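Anthrone oxidase-like protein (Streptomyces ambofaciens, PDB 5F9P) probably acts as an oxygenase that cleaves a carbon-carbon bond during oxidative ring-B opening in atypical angucycline biosynthesis. Local coordinates at residues E137-L142 against H158-G163. Numbering follows the deposited sequence.
Sequences EALDAL and HVVLKG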
ATOM      1  N   GLU A 137      -8.591   4.709 -17.487  1.00 17.03           N
ATOM      2  CA  GLU A 137      -7.817   3.856 -18.364  1.00 17.45           C
ATOM      3  C   GLU A 137      -6.758   3.089 -17.553  1.00 15.85           C
ATOM      4  O   GLU A 137      -6.609   1.871 -17.683  1.00 16.97           O
ATOM      5  CB  GLU A 137      -7.162   4.719 -19.448  1.00 18.11           C
ATOM      6  CG  GLU A 137      -6.111   4.011 -20.285  1.00 19.70           C
ATOM      7  CD  GLU A 137      -6.707   3.025 -21.270  1.00 24.53           C
ATOM      8  OE1 GLU A 137      -7.943   2.806 -21.227  1.00 27.41           O
ATOM      9  OE2 GLU A 137      -5.937   2.483 -22.093  1.00 18.76           O
ATOM     10  N   ALA A 138      -6.022   3.813 -16.719  1.00 14.10           N
ATOM     11  CA  ALA A 138      -5.012   3.208 -15.855  1.00 12.81           C
ATOM     12  C   ALA A 138      -5.607   2.113 -14.970  1.00 12.02           C
ATOM     13  O   ALA A 138      -5.029   1.045 -14.816  1.00  9.39           O
ATOM     14  CB  ALA A 138      -4.349   4.279 -14.989  1.00 11.68           C
ATOM     15  N   LEU A 139      -6.756   2.405 -14.368  1.00 12.33           N
ATOM     16  CA  LEU A 139      -7.409   1.467 -13.469  1.00 11.85           C
ATOM     17  C   LEU A 139      -7.835   0.207 -14.211  1.00 13.04           C
ATOM     18  O   LEU A 139      -7.666  -0.909 -13.723  1.00 11.89           O
ATOM     19  CB  LEU A 139      -8.630   2.127 -12.828  1.00 10.36           C
ATOM     20  CG  LEU A 139      -8.351   3.232 -11.810  1.00 12.54           C
ATOM     21  CD1 LEU A 139      -9.651   3.937 -11.419  1.00 17.43           C
ATOM     22  CD2 LEU A 139      -7.683   2.622 -10.579  1.00 13.91           C
ATOM     23  N   ASP A 140      -8.417   0.392 -15.390  1.00 15.02           N
ATOM     24  CA  ASP A 140      -8.823  -0.748 -16.197  1.00 14.16           C
ATOM     25  C   ASP A 140      -7.627  -1.591 -16.613  1.00 13.31           C
ATOM     26  O   ASP A 140      -7.672  -2.816 -16.536  1.00 13.70           O
ATOM     27  CB  ASP A 140      -9.598  -0.304 -17.429  1.00 14.26           C
ATOM     28  CG  ASP A 140     -10.253  -1.465 -18.128  1.00 20.07           C
ATOM     29  OD1 ASP A 140     -11.249  -1.994 -17.578  1.00 20.63           O
ATOM     30  OD2 ASP A 140      -9.769  -1.861 -19.210  1.00 20.86           O
ATOM     31  N   ALA A 141      -6.555  -0.933 -17.045  1.00 13.22           N
ATOM     32  CA  ALA A 141      -5.352  -1.640 -17.478  1.00 13.21           C
ATOM     33  C   ALA A 141      -4.712  -2.447 -16.357  1.00 13.48           C
ATOM     34  O   ALA A 141      -4.288  -3.591 -16.580  1.00 13.41           O
ATOM     35  CB  ALA A 141      -4.318  -0.666 -18.076  1.00 11.18           C
ATOM     36  N   LEU A 142      -4.621  -1.845 -15.170  1.00 11.14           N
ATOM     37  CA  LEU A 142      -3.931  -2.479 -14.030  1.00 11.74           C
ATOM     38  C   LEU A 142      -4.734  -3.626 -13.456  1.00 10.53           C
ATOM     39  O   LEU A 142      -4.166  -4.624 -13.028  1.00 12.85           O
ATOM     40  CB  LEU A 142      -3.646  -1.460 -12.915  1.00 10.89           C
ATOM     41  CG  LEU A 142      -2.509  -0.477 -13.153  1.00 10.89           C
ATOM     42  CD1 LEU A 142      -2.564   0.639 -12.129  1.00  9.18           C
ATOM     43  CD2 LEU A 142      -1.170  -1.220 -13.096  1.00 10.80           C
ATOM     44  N   HIS A 158      -3.371  -9.392  -6.254  1.00  9.40           N
ATOM     45  CA  HIS A 158      -3.197  -8.025  -6.746  1.00 10.64           C
ATOM     46  C   HIS A 158      -4.372  -7.164  -6.331  1.00 13.41           C
ATOM     47  O   HIS A 158      -5.535  -7.513  -6.583  1.00 13.74           O
ATOM     48  CB  HIS A 158      -3.064  -7.982  -8.278  1.00 11.41           C
ATOM     49  CG  HIS A 158      -2.653  -6.636  -8.811  1.00 11.23           C
ATOM     50  ND1 HIS A 158      -3.058  -6.163 -10.043  1.00 10.41           N
ATOM     51  CD2 HIS A 158      -1.861  -5.671  -8.282  1.00 10.32           C
ATOM     52  CE1 HIS A 158      -2.530  -4.968 -10.252  1.00 13.64           C
ATOM     53  NE2 HIS A 158      -1.801  -4.645  -9.200  1.00 11.08           N
ATOM     54  N   VAL A 159      -4.057  -6.043  -5.692  1.00 10.25           N
ATOM     55  CA  VAL A 159      -5.047  -5.030  -5.347  1.00 10.71           C
ATOM     56  C   VAL A 159      -4.775  -3.761  -6.148  1.00 10.06           C
ATOM     57  O   VAL A 159      -3.629  -3.289  -6.202  1.00  9.25           O
ATOM     58  CB  VAL A 159      -4.977  -4.673  -3.839  1.00 12.03           C
ATOM     59  CG1 VAL A 159      -6.030  -3.629  -3.497  1.00 10.31           C
ATOM     60  CG2 VAL A 159      -5.145  -5.936  -2.969  1.00 10.47           C
ATOM     61  N   VAL A 160      -5.810  -3.207  -6.770  1.00  8.48           N
ATOM     62  CA  VAL A 160      -5.662  -1.935  -7.481  1.00  9.18           C
ATOM     63  C   VAL A 160      -6.494  -0.902  -6.763  1.00  9.89           C
ATOM     64  O   VAL A 160      -7.689  -1.097  -6.566  1.00 12.35           O
ATOM     65  CB  VAL A 160      -6.127  -2.031  -8.962  1.00 12.37           C
ATOM     66  CG1 VAL A 160      -5.993  -0.678  -9.672  1.00  9.51           C
ATOM     67  CG2 VAL A 160      -5.338  -3.113  -9.704  1.00 10.42           C
ATOM     68  N   LEU A 161      -5.869   0.195  -6.362  1.00 11.41           N
ATOM     69  CA  LEU A 161      -6.585   1.255  -5.668  1.00 10.48           C
ATOM     70  C   LEU A 161      -6.681   2.515  -6.514  1.00 13.26           C
ATOM     71  O   LEU A 161      -5.728   2.893  -7.215  1.00 10.97           O
ATOM     72  CB  LEU A 161      -5.892   1.595  -4.349  1.00 12.18           C
ATOM     73  CG  LEU A 161      -5.521   0.429  -3.431  1.00 13.88           C
ATOM     74  CD1 LEU A 161      -4.732   0.936  -2.222  1.00 18.76           C
ATOM     75  CD2 LEU A 161      -6.778  -0.244  -2.976  1.00 16.33           C
ATOM     76  N   LYS A 162      -7.836   3.169  -6.430  1.00 13.73           N
ATOM     77  CA  LYS A 162      -8.052   4.472  -7.047  1.00 14.05           C
ATOM     78  C   LYS A 162      -7.809   5.559  -6.018  1.00 12.76           C
ATOM     79  O   LYS A 162      -8.452   5.576  -4.968  1.00 13.68           O
ATOM     80  CB  LYS A 162      -9.490   4.587  -7.551  1.00 14.86           C
ATOM     81  CG  LYS A 162      -9.822   5.957  -8.143  1.00 22.17           C
ATOM     82  CD  LYS A 162     -11.313   6.085  -8.482  1.00 23.81           C
ATOM     83  CE  LYS A 162     -11.610   7.443  -9.120  1.00 31.88           C
ATOM     84  NZ  LYS A 162     -13.057   7.614  -9.469  1.00 42.25           N
ATOM     85  N   GLY A 163      -6.894   6.468  -6.320  1.00 13.03           N
ATOM     86  CA  GLY A 163      -6.590   7.552  -5.418  1.00 11.82           C
ATOM     87  C   GLY A 163      -7.744   8.536  -5.361  1.00 19.49           C
ATOM     88  O   GLY A 163      -8.222   8.990  -6.406  1.00 16.74           O
TER
HETATM   89  O   HOH W   1      -4.952  -7.468 -11.750  1.00 12.89           O
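Val160 sets its two methyls against two leucines one helical turn apart: CG1 lies 3.8 Å from Leu139 CD2, and CG2 lies 4.0 Å from Leu142 CB. A beta-branched residue suits this place, since its forked side chain serves both leucines at once and beta-branching is well accommodated by the extended backbone of a strand. Leu139 divides its own methyls in turn. CD2 takes Val160, whereas Leu139 CD1 rests on the aliphatic stem of Lys162, 3.9 Å from Lys162 CG, the two side chains crossing at about a right angle. With CG anti to the backbone N (chi1 177°) and the chain extended beyond it, the lysine lends its methylenes to the apolar contact while its amino end leads away from the helix.

Polar contact gathers at the last turn of the helix. Leu142 O lies at the edge of the His158 ring, in its plane, 3.2 Å from His158 CE1. A water, also in the ring plane, donates to Leu142 O and hydrogen-bonds His158 ND1 at 2.9 Å, bridging helix and strand. An imidazole suits this place because it has two nitrogens on one flat ring: ND1 meets the water on the helix side and NE2 is hydrogen-bonded to Ser176 OG, which helps fix the ring's rotation; Gln146 NE2 also bonds to Leu142 O.

The axes of segments 137-142 and 158-163 come within 9.0 Å and run nearly antiparallel (175°). Helix 135-142 belongs to the helical layer outside an antiparallel barrel closed within a single chain, of the kind that dimeric alpha+beta barrel relatives usually build from two subunits. Strands 92-105 and 172-180 flank strand 155-167, and helix 199-211 packs against Ala138, Ala141 and Leu142.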